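Local atomic coordinates of intradiol ring-cleavage dioxygenase (Streptomyces sp. SirexAA-E, PDB entry 4ILV), a protein that probably cleaves the ring of catechol-type aromatic compounds in intradiol fashion at a ferric iron centre, and is secreted as a fusion with a carbohydrate-binding domain. Residues P125-H130 with T144-F149; Y148-P153 with A164-V169. One frame throughout, in Å; residues are numbered along the deposited sequence.

Contact 1 lies at the iron site and contact 2 adjoins it. The two share Tyr148 and Phe149, and their centres are about 9 Å apart. In contact 1, His130 NE2 binds the iron directly. Contact 2 has no iron ligand, though the nearest atom of the Tyr148 side chain is about 8 Å from the iron. The Tyr148 ring reaches both contacts: its hydroxyl end meets Arg127 in contact 1, its CD2 edge meets Leu165 in contact 2, where its backbone N and O are also held. A salt bridge of 2.7 Å from Arg129 NE to Glu152 OE1 joins the two contacts. Leu165 packs against strand 143-148, with its CB 3.3 Å from Gln146 O.

Contact 1: P125-H130 with T144-F149; sequences PGRTRH and TTQLYF. With FE (Fe (III) ion), chain C; EDO (1,2-ethanediol), chain D.
Gln146 OE1 is gripped by two nitrogens of one side chain. Arg127 NH1 makes the straighter bond, 2.8 Å to Gln146 OE1 with 159° at the hydrogen. Arg127 NH2 adds a more bent one, 3.2 Å to Gln146 OE1. Both donors lie in the amide plane on the NE2 side and share the lone pair there; OE1 lies in the guanidinium plane. The two side chains meet tip to tip, with guanidinium and amide planes 62° apart. Arg127 NH2 also makes a weak bond to Tyr148 OH, whose stronger partner is Gln39, while a salt bridge from NE to Asp158 fixes the guanidinium.

The Arg127 chain bends at chi2 and chi3, which brings NH1 over the centre of the His130 ring. This is the iron site of an intradiol dioxygenase: His130 NE2 binds the ferric ion at 2.2 Å, with Tyr95, Tyr124 and His132. A 1,2-ethanediol, probably from the crystallisation liquor, chelates the metal through both oxygens, perhaps where a catechol would bind. Arg127 NH1 donates to its O1 at 2.7 Å. An alanine at Arg127 lacks these donors and would probably leave the Gln146 amide and the iron-bound ligand less firmly held.

His130 ND1 donates to Thr128 O in the ring plane, 2.9 Å away and nearly straight at 164°, which aligns the ring. Thr128 CG2 packs on Tyr148 CE1 at 3.5 Å. Farther from the metal, Arg129 CD sits over one face of the Phe149 ring in a CH-pi contact, its NE salt-bridged to Glu152. One water links Arg129 O to Phe149 N, accepting from that nitrogen at 2.9 Å.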
loop_
_atom_site.group_PDB
_atom_site.type_symbol
_atom_site.label_atom_id
_atom_site.label_comp_id
_atom_site.label_asym_id
_atom_site.label_seq_id
_atom_site.Cartn_x
_atom_site.Cartn_y
_atom_site.Cartn_z
ATOM N N PRO A 125 -12.111 -2.599 14.022
ATOM C CA PRO A 125 -12.102 -1.782 15.246
ATOM C C PRO A 125 -10.833 -0.958 15.527
ATOM O O PRO A 125 -9.703 -1.446 15.448
ATOM C CB PRO A 125 -12.351 -2.811 16.358
ATOM C CG PRO A 125 -13.174 -3.901 15.671
ATOM C CD PRO A 125 -12.547 -3.986 14.295
ATOM N N GLY A 126 -11.053 0.313 15.849
ATOM C CA GLY A 126 -10.000 1.189 16.312
ATOM C C GLY A 126 -9.139 1.846 15.246
ATOM O O GLY A 126 -8.327 2.701 15.570
ATOM N N ARG A 127 -9.303 1.468 13.984
ATOM C CA ARG A 127 -8.402 1.986 12.953
ATOM C C ARG A 127 -9.142 2.674 11.824
ATOM O O ARG A 127 -10.220 2.242 11.404
ATOM C CB ARG A 127 -7.522 0.869 12.368
ATOM C CG ARG A 127 -6.653 0.136 13.376
ATOM C CD ARG A 127 -5.162 0.294 13.116
ATOM N NE ARG A 127 -4.820 1.605 12.578
ATOM C CZ ARG A 127 -3.943 1.793 11.598
ATOM N NH1 ARG A 127 -3.316 0.749 11.060
ATOM N NH2 ARG A 127 -3.690 3.023 11.156
ATOM N N THR A 128 -8.528 3.728 11.302
ATOM C CA THR A 128 -8.997 4.323 10.065
ATOM C C THR A 128 -8.636 3.392 8.904
ATOM O O THR A 128 -7.957 2.381 9.096
ATOM C CB THR A 128 -8.393 5.710 9.839
ATOM O OG1 THR A 128 -9.095 6.364 8.776
ATOM C CG2 THR A 128 -6.916 5.597 9.492
ATOM N N ARG A 129 -9.102 3.724 7.706
ATOM C CA ARG A 129 -8.869 2.880 6.544
ATOM C C ARG A 129 -7.396 2.951 6.079
ATOM O O ARG A 129 -6.819 4.042 5.992
ATOM C CB ARG A 129 -9.804 3.324 5.424
ATOM C CG ARG A 129 -10.095 2.237 4.433
ATOM C CD ARG A 129 -11.036 2.717 3.354
ATOM N NE ARG A 129 -12.207 3.391 3.899
ATOM C CZ ARG A 129 -13.325 2.796 4.297
ATOM N NH1 ARG A 129 -13.461 1.468 4.231
ATOM N NH2 ARG A 129 -14.314 3.546 4.763
ATOM N N HIS A 130 -6.794 1.807 5.755
ATOM C CA HIS A 130 -5.379 1.786 5.368
ATOM C C HIS A 130 -4.980 0.549 4.576
ATOM O O HIS A 130 -5.607 -0.492 4.671
ATOM C CB HIS A 130 -4.483 1.856 6.616
ATOM C CG HIS A 130 -4.687 0.705 7.559
ATOM N ND1 HIS A 130 -5.780 0.616 8.393
ATOM C CD2 HIS A 130 -3.958 -0.420 7.770
ATOM C CE1 HIS A 130 -5.712 -0.510 9.087
ATOM N NE2 HIS A 130 -4.617 -1.157 8.729
ATOM N N THR A 144 8.884 -0.247 6.705
ATOM C CA THR A 144 7.509 -0.673 6.981
ATOM C C THR A 144 6.623 0.542 7.173
ATOM O O THR A 144 6.944 1.434 7.968
ATOM C CB THR A 144 7.431 -1.531 8.253
ATOM O OG1 THR A 144 8.218 -2.713 8.074
ATOM C CG2 THR A 144 5.972 -1.922 8.569
ATOM N N THR A 145 5.505 0.587 6.459
ATOM C CA THR A 145 4.653 1.768 6.532
ATOM C C THR A 145 3.218 1.477 6.123
ATOM O O THR A 145 2.851 0.329 5.885
ATOM C CB THR A 145 5.266 2.946 5.704
ATOM O OG1 THR A 145 4.555 4.154 5.963
ATOM C CG2 THR A 145 5.245 2.657 4.211
ATOM N N GLN A 146 2.397 2.519 6.059
ATOM C CA GLN A 146 1.003 2.363 5.665
ATOM C C GLN A 146 0.550 3.478 4.727
ATOM O O GLN A 146 1.136 4.563 4.714
ATOM C CB GLN A 146 0.110 2.380 6.907
ATOM C CG GLN A 146 0.463 1.325 7.919
ATOM C CD GLN A 146 -0.432 1.368 9.137
ATOM O OE1 GLN A 146 -1.587 1.800 9.063
ATOM N NE2 GLN A 146 0.093 0.912 10.270
ATOM N N LEU A 147 -0.502 3.216 3.958
ATOM C CA LEU A 147 -1.104 4.253 3.126
ATOM C C LEU A 147 -2.519 4.570 3.588
ATOM O O LEU A 147 -3.288 3.659 3.908
ATOM C CB LEU A 147 -1.127 3.815 1.663
ATOM C CG LEU A 147 0.215 3.339 1.099
ATOM C CD1 LEU A 147 0.055 2.919 -0.355
ATOM C CD2 LEU A 147 1.315 4.402 1.247
ATOM N N TYR A 148 -2.867 5.855 3.604
ATOM C CA TYR A 148 -4.184 6.293 4.077
ATOM C C TYR A 148 -5.013 6.907 2.961
ATOM O O TYR A 148 -4.493 7.211 1.886
ATOM C CB TYR A 148 -4.058 7.281 5.241
ATOM C CG TYR A 148 -3.424 6.667 6.468
ATOM C CD1 TYR A 148 -4.152 5.826 7.294
ATOM C CD2 TYR A 148 -2.098 6.920 6.794
ATOM C CE1 TYR A 148 -3.587 5.256 8.417
ATOM C CE2 TYR A 148 -1.520 6.350 7.918
ATOM C CZ TYR A 148 -2.279 5.511 8.722
ATOM O OH TYR A 148 -1.735 4.932 9.844
ATOM N N PHE A 149 -6.303 7.084 3.243
ATOM C CA PHE A 149 -7.291 7.554 2.283
ATOM C C PHE A 149 -7.772 8.940 2.648
ATOM O O PHE A 149 -8.004 9.219 3.823
ATOM C CB PHE A 149 -8.500 6.593 2.267
ATOM C CG PHE A 149 -8.177 5.253 1.690
ATOM C CD1 PHE A 149 -8.591 4.916 0.414
ATOM C CD2 PHE A 149 -7.416 4.343 2.405
ATOM C CE1 PHE A 149 -8.265 3.683 -0.138
ATOM C CE2 PHE A 149 -7.094 3.102 1.868
ATOM C CZ PHE A 149 -7.518 2.775 0.589
HETATM FE FE FE C . -4.123 -3.059 9.615
HETATM C C1 EDO D . -2.992 -2.730 12.673
HETATM O O1 EDO D . -3.141 -1.943 11.477
HETATM C C2 EDO D . -3.547 -4.148 12.466
HETATM O O2 EDO D . -3.232 -4.637 11.144
HETATM O O HOH W 1 -7.415 6.491 5.824
#

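Contact 2: Y148-P153 with A164-V169; sequences YFPGEP and ALLMNV
The tight part of this contact is where Met167 meets Phe149. Met167 CE lies over the centre of one ring face, 3.4 Å from Phe149 CZ, in a close CH-pi contact. The side chain runs straight to SD and then bends at chi3 (-75°), which turns the methyl onto the ring. The sulfur is farther off and oblique, so the methyl does the touching in this Met-aromatic pair. Phe180 and Val67 also touch Met167, and Leu65 touches the Phe149 ring.

Beside this pair the backbones are joined by a single bridge, with Tyr148 opposite Leu166. Tyr148 N donates to Leu165 O at 2.9 Å. Met167 N donates to Tyr148 O at 3.0 Å, almost straight at 175°. Both donors stand above the carbonyl plane of their acceptor. Next to the bridge, Leu165 CB meets the edge of the Tyr148 ring, 3.8 Å from Tyr148 CD2.

The bridge lies where the chain crosses from one sheet to the other of the beta sandwich of the intradiol dioxygenase fold. Strand 143-148 is an outermost strand of one sheet, and strand 168-172 an outermost strand of the other. Just past Tyr148, residues Phe149 to Glu152 form a type II turn, with Gly151 at positive phi (80°).

The solvent side is at this turn, where Pro150 is exposed and Leu166 partly so, though the contacts made there are close. The Pro150 ring crosses Val169 at about a right angle, with Pro150 CD 3.5 Å from Val169 CG2. Leu166 CD2 lies against the backbone of 149-150, 3.3 Å from Phe149 O. That oxygen accepts a hydrogen bond from Asn155. Leu166 CD2 is 3.6 Å from Pro150 N and 4.5 Å from Pro150 CD, so it meets the proline mainly at its backbone nitrogen.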
loop_
_atom_site.group_PDB
_atom_site.type_symbol
_atom_site.label_atom_id
_atom_site.label_comp_id
_atom_site.label_asym_id
_atom_site.label_seq_id
_atom_site.Cartn_x
_atom_site.Cartn_y
_atom_site.Cartn_z
ATOM N N TYR A 148 -2.867 5.855 3.604
ATOM C CA TYR A 148 -4.184 6.293 4.077
ATOM C C TYR A 148 -5.013 6.907 2.961
ATOM O O TYR A 148 -4.493 7.211 1.886
ATOM C CB TYR A 148 -4.058 7.281 5.241
ATOM C CG TYR A 148 -3.424 6.667 6.468
ATOM C CD1 TYR A 148 -4.152 5.826 7.294
ATOM C CD2 TYR A 148 -2.098 6.920 6.794
ATOM C CE1 TYR A 148 -3.587 5.256 8.417
ATOM C CE2 TYR A 148 -1.520 6.350 7.918
ATOM C CZ TYR A 148 -2.279 5.511 8.722
ATOM O OH TYR A 148 -1.735 4.932 9.844
ATOM N N PHE A 149 -6.303 7.084 3.243
ATOM C CA PHE A 149 -7.291 7.554 2.283
ATOM C C PHE A 149 -7.772 8.940 2.648
ATOM O O PHE A 149 -8.004 9.219 3.823
ATOM C CB PHE A 149 -8.500 6.593 2.267
ATOM C CG PHE A 149 -8.177 5.253 1.690
ATOM C CD1 PHE A 149 -8.591 4.916 0.414
ATOM C CD2 PHE A 149 -7.416 4.343 2.405
ATOM C CE1 PHE A 149 -8.265 3.683 -0.138
ATOM C CE2 PHE A 149 -7.094 3.102 1.868
ATOM C CZ PHE A 149 -7.518 2.775 0.589
ATOM N N PRO A 150 -7.951 9.808 1.636
ATOM C CA PRO A 150 -8.392 11.180 1.880
ATOM C C PRO A 150 -9.849 11.222 2.307
ATOM O O PRO A 150 -10.670 10.476 1.776
ATOM C CB PRO A 150 -8.230 11.846 0.506
ATOM C CG PRO A 150 -8.416 10.731 -0.468
ATOM C CD PRO A 150 -7.782 9.529 0.198
ATOM N N GLY A 151 -10.156 12.093 3.259
ATOM C CA GLY A 151 -11.530 12.405 3.610
ATOM C C GLY A 151 -12.217 11.401 4.514
ATOM O O GLY A 151 -13.423 11.482 4.724
ATOM N N GLU A 152 -11.456 10.461 5.060
ATOM C CA GLU A 152 -12.014 9.471 5.978
ATOM C C GLU A 152 -12.234 10.046 7.369
ATOM O O GLU A 152 -11.292 10.543 7.981
ATOM C CB GLU A 152 -11.073 8.285 6.089
ATOM C CG GLU A 152 -11.017 7.434 4.859
ATOM C CD GLU A 152 -12.262 6.589 4.673
ATOM O OE1 GLU A 152 -12.440 6.083 3.558
ATOM O OE2 GLU A 152 -13.048 6.413 5.639
ATOM N N PRO A 153 -13.475 9.964 7.886
ATOM C CA PRO A 153 -13.732 10.481 9.232
ATOM C C PRO A 153 -12.755 9.933 10.278
ATOM O O PRO A 153 -12.341 10.681 11.157
ATOM C CB PRO A 153 -15.169 10.022 9.510
ATOM C CG PRO A 153 -15.800 9.998 8.163
ATOM C CD PRO A 153 -14.715 9.513 7.228
ATOM N N ALA A 164 1.126 12.741 5.844
ATOM C CA ALA A 164 2.214 12.508 4.886
ATOM C C ALA A 164 2.052 11.158 4.173
ATOM O O ALA A 164 2.653 10.924 3.129
ATOM C CB ALA A 164 3.573 12.584 5.574
ATOM N N LEU A 165 1.228 10.276 4.722
ATOM C CA LEU A 165 1.032 8.964 4.118
ATOM C C LEU A 165 -0.311 8.865 3.388
ATOM O O LEU A 165 -0.764 7.759 3.041
ATOM C CB LEU A 165 1.158 7.876 5.183
ATOM C CG LEU A 165 2.552 7.793 5.816
ATOM C CD1 LEU A 165 2.522 6.985 7.098
ATOM C CD2 LEU A 165 3.557 7.199 4.851
ATOM N N LEU A 166 -0.938 10.017 3.137
ATOM C CA LEU A 166 -2.177 10.058 2.350
ATOM C C LEU A 166 -1.905 9.801 0.877
ATOM O O LEU A 166 -0.972 10.357 0.302
ATOM C CB LEU A 166 -2.870 11.411 2.497
ATOM C CG LEU A 166 -3.819 11.633 3.680
ATOM C CD1 LEU A 166 -4.187 13.118 3.793
ATOM C CD2 LEU A 166 -5.080 10.781 3.569
ATOM N N MET A 167 -2.693 8.928 0.281
ATOM C CA MET A 167 -2.780 8.801 -1.170
ATOM C C MET A 167 -3.655 9.926 -1.699
ATOM O O MET A 167 -4.481 10.464 -0.963
ATOM C CB MET A 167 -3.470 7.480 -1.540
ATOM C CG MET A 167 -2.703 6.230 -1.134
ATOM S SD MET A 167 -3.575 4.723 -1.599
ATOM C CE MET A 167 -4.865 4.692 -0.357
ATOM N N ASN A 168 -3.485 10.281 -2.968
ATOM C CA ASN A 168 -4.543 10.977 -3.688
ATOM C C ASN A 168 -5.485 9.900 -4.206
ATOM O O ASN A 168 -5.039 8.865 -4.661
ATOM C CB ASN A 168 -4.011 11.780 -4.868
ATOM C CG ASN A 168 -3.372 13.099 -4.448
ATOM O OD1 ASN A 168 -3.370 13.468 -3.273
ATOM N ND2 ASN A 168 -2.840 13.824 -5.423
ATOM N N VAL A 169 -6.785 10.134 -4.127
ATOM C CA VAL A 169 -7.758 9.150 -4.590
ATOM C C VAL A 169 -8.879 9.845 -5.328
ATOM O O VAL A 169 -9.468 10.791 -4.812
ATOM C CB VAL A 169 -8.370 8.350 -3.419
ATOM C CG1 VAL A 169 -9.499 7.405 -3.926
ATOM C CG2 VAL A 169 -7.291 7.568 -2.693
#